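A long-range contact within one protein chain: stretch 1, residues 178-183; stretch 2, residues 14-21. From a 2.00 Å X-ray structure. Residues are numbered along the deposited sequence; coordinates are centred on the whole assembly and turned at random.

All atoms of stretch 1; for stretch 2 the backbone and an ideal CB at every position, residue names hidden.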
# COMPACT_ATOMS: atom_id res chain seq x y z
N TYR A 178 -6.64 -20.66 28.95
CA TYR A 178 -6.89 -21.87 28.11
C TYR A 178 -7.25 -21.49 26.66
O TYR A 178 -7.58 -22.40 25.85
CB TYR A 178 -7.99 -22.78 28.69
CG TYR A 178 -9.29 -22.11 29.10
CD1 TYR A 178 -10.24 -21.75 28.15
CD2 TYR A 178 -9.62 -21.89 30.44
CE1 TYR A 178 -11.44 -21.13 28.50
CE2 TYR A 178 -10.81 -21.29 30.80
CZ TYR A 178 -11.74 -20.90 29.84
OH TYR A 178 -12.94 -20.33 30.17
N GLY A 179 -7.16 -20.21 26.29
CA GLY A 179 -7.07 -19.80 24.88
C GLY A 179 -8.33 -19.17 24.31
O GLY A 179 -8.33 -18.82 23.11
N TYR A 180 -9.41 -19.03 25.09
CA TYR A 180 -10.67 -18.46 24.54
C TYR A 180 -11.45 -17.77 25.65
O TYR A 180 -11.17 -18.06 26.85
CB TYR A 180 -11.40 -19.51 23.68
CG TYR A 180 -11.89 -20.77 24.34
CD1 TYR A 180 -11.13 -21.93 24.35
CD2 TYR A 180 -13.17 -20.86 24.88
CE1 TYR A 180 -11.60 -23.11 24.92
CE2 TYR A 180 -13.66 -22.03 25.44
CZ TYR A 180 -12.87 -23.17 25.46
OH TYR A 180 -13.37 -24.32 26.01
N ALA A 181 -12.30 -16.80 25.27
CA ALA A 181 -13.05 -15.92 26.18
C ALA A 181 -14.55 -16.22 26.11
O ALA A 181 -15.29 -15.39 25.53
CB ALA A 181 -12.78 -14.49 25.82
N ASP A 182 -14.96 -17.33 26.75
CA ASP A 182 -16.32 -17.93 26.69
C ASP A 182 -17.20 -17.37 27.82
O ASP A 182 -18.39 -17.29 27.64
CB ASP A 182 -16.28 -19.47 26.69
CG ASP A 182 -15.52 -20.09 27.85
OD1 ASP A 182 -14.58 -19.44 28.36
OD2 ASP A 182 -15.86 -21.23 28.21
N GLU A 183 -16.64 -16.93 28.92
CA GLU A 183 -17.48 -16.51 30.06
C GLU A 183 -17.48 -15.00 30.17
O GLU A 183 -16.51 -14.33 29.86
CB GLU A 183 -16.96 -17.19 31.31
CG GLU A 183 -17.36 -18.64 31.32
CD GLU A 183 -16.80 -19.34 32.53
OE1 GLU A 183 -16.41 -20.52 32.39
OE2 GLU A 183 -16.71 -18.66 33.59
N UNK A 14 -13.50 -20.49 14.42
CA UNK A 14 -13.40 -21.57 15.45
C UNK A 14 -13.27 -20.96 16.85
O UNK A 14 -14.09 -21.29 17.75
CB UNK A 14 -12.20 -22.48 15.17
N UNK A 15 -12.33 -20.03 17.04
CA UNK A 15 -12.02 -19.46 18.38
C UNK A 15 -13.17 -18.52 18.81
O UNK A 15 -13.48 -18.54 20.00
CB UNK A 15 -10.69 -18.70 18.36
N UNK A 16 -13.78 -17.75 17.91
CA UNK A 16 -14.94 -16.88 18.28
C UNK A 16 -16.16 -17.75 18.66
O UNK A 16 -16.82 -17.42 19.63
CB UNK A 16 -15.30 -15.95 17.12
N UNK A 17 -16.39 -18.87 17.98
CA UNK A 17 -17.43 -19.86 18.36
C UNK A 17 -17.16 -20.40 19.78
O UNK A 17 -18.07 -20.33 20.62
CB UNK A 17 -17.47 -21.01 17.36
N UNK A 18 -15.95 -20.87 20.06
CA UNK A 18 -15.61 -21.35 21.41
C UNK A 18 -15.83 -20.21 22.40
O UNK A 18 -16.18 -20.48 23.55
CB UNK A 18 -14.17 -21.85 21.48
N UNK A 19 -15.61 -18.97 21.97
CA UNK A 19 -15.79 -17.74 22.78
C UNK A 19 -17.27 -17.31 22.84
O UNK A 19 -17.54 -16.20 23.33
CB UNK A 19 -14.95 -16.60 22.20
N UNK A 20 -18.20 -18.12 22.33
CA UNK A 20 -19.67 -17.92 22.42
C UNK A 20 -20.10 -16.70 21.62
O UNK A 20 -21.11 -16.04 21.98
CB UNK A 20 -20.11 -17.76 23.88
N UNK A 21 -19.42 -16.42 20.52
CA UNK A 21 -19.90 -15.37 19.58
C UNK A 21 -20.96 -16.00 18.68
O UNK A 21 -20.71 -17.07 18.15
CB UNK A 21 -18.76 -14.79 18.75

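Stretch 1 is an irregular strip, and it meets the last turn of a helix in stretch 2 and the residues that follow it. The nearest CA pair across the stretches is Asp182 CA and the CA of position 19, 4.0 Å apart.

Position 14 has nothing of stretch 1 within 5.5 Å of its ideal CB, so this contact hardly restrains it; it is His14.

At position 15 the CB points sideways, 5.3 Å from the O of Gly179 and 5.4 Å from the CB of Tyr180. That leaves room for a modest apolar group, and Val, Ile, Leu or Ala could all serve. The residue is Val15, in the t rotamer, whose CG1 reaches to 4.0 Å from Gly179 O and 4.3 Å from Tyr180 CB. A methyl cannot satisfy that carbonyl, which finds no polar partner anywhere in the model.

Position 16 points away from stretch 1 and position 17 is out of reach. The contact asks only that they suit a helix, and Leu16 and Lys17 do.

Position 18 is different. Its CB points toward stretch 1 and sits 3.7 Å from the CD2 of Tyr180, over the aromatic ring. An aliphatic side chain is the natural choice, since C-H groups pack well against a pi face; Leu, Met or Ile are plausible, while a negative charge would gain little against the ring face. Leu18 lays its CB 3.9 Å from the centroid of the Tyr180 ring, 18° off the ring normal, a CH-pi contact. The backbone Leu18 O also packs 3.3 Å from Asp182 CB.

At position 19 the chain leaves helical phi/psi. The ideal CB lies only 3.6 Å from the O of Ala181, 4.6 Å from the N of Asp182 and 4.8 Å from the CB of Tyr180. Space is tight and the backbone N of Ala181 is a donor nearby, so a small side chain with an acceptor fits: Ser first, perhaps Thr, with Cys meeting the donor poorly and Ala not at all. Ser19 takes the m rotamer and Ser19 OG accepts from Ala181 N at 3.1 Å. Ser19 OG also donates to Val15 O at 3.0 Å, one turn back, so a single hydroxyl ties the loop to the helix end.

Position 20 has a positive phi of 67°, which favours Gly, Asn or Asp, though other residues can adopt it. Its CB points toward stretch 1, 4.2 Å from the O of Asp182, and the Asp182 carboxylate offers negative charge to a long cationic side chain, Arg or Lys. Arg20 extends along this path: Arg20 NH2 forms a salt bridge with Asp182 OD2 at 2.9 Å, and Arg20 NE makes a weak hydrogen bond to Asp182 O at 3.4 Å. Asp182 CB lies over one face of the guanidinium. The other carboxylate oxygen, Asp182 OD1, accepts from Tyr178 OH at 2.6 Å, which helps hold the acid in place.

Position 21 is again out of reach, and Val21 takes no part.

Stretch 2, residues 14-21: HVLKLSRV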
# COMPACT_ATOMS: atom_id res chain seq x y z
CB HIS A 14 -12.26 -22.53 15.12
CG HIS A 14 -11.94 -23.46 16.24
ND1 HIS A 14 -12.63 -24.63 16.43
CD2 HIS A 14 -10.98 -23.43 17.18
CE1 HIS A 14 -12.14 -25.27 17.47
NE2 HIS A 14 -11.12 -24.55 17.95
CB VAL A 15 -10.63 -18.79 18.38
CG1 VAL A 15 -10.31 -18.14 19.72
CG2 VAL A 15 -9.56 -19.83 18.01
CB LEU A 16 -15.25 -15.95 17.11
CG LEU A 16 -14.22 -14.86 16.81
CD1 LEU A 16 -14.78 -13.96 15.73
CD2 LEU A 16 -13.86 -14.05 18.02
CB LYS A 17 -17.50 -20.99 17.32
CG LYS A 17 -18.82 -21.04 16.58
CD LYS A 17 -18.96 -22.18 15.60
CE LYS A 17 -18.75 -21.72 14.17
NZ LYS A 17 -18.56 -22.86 13.25
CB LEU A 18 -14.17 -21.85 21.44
CG LEU A 18 -13.94 -23.20 20.77
CD1 LEU A 18 -12.45 -23.55 20.77
CD2 LEU A 18 -14.75 -24.29 21.46
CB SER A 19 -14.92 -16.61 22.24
OG SER A 19 -13.55 -16.87 22.46
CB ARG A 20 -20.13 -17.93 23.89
CG ARG A 20 -20.07 -19.33 24.49
CD ARG A 20 -20.83 -19.58 25.79
NE ARG A 20 -19.93 -20.23 26.75
CZ ARG A 20 -19.48 -21.49 26.69
NH1 ARG A 20 -19.85 -22.30 25.70
NH2 ARG A 20 -18.65 -21.95 27.62
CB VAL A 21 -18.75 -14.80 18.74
CG1 VAL A 21 -19.26 -13.91 17.65
CG2 VAL A 21 -17.74 -14.11 19.63
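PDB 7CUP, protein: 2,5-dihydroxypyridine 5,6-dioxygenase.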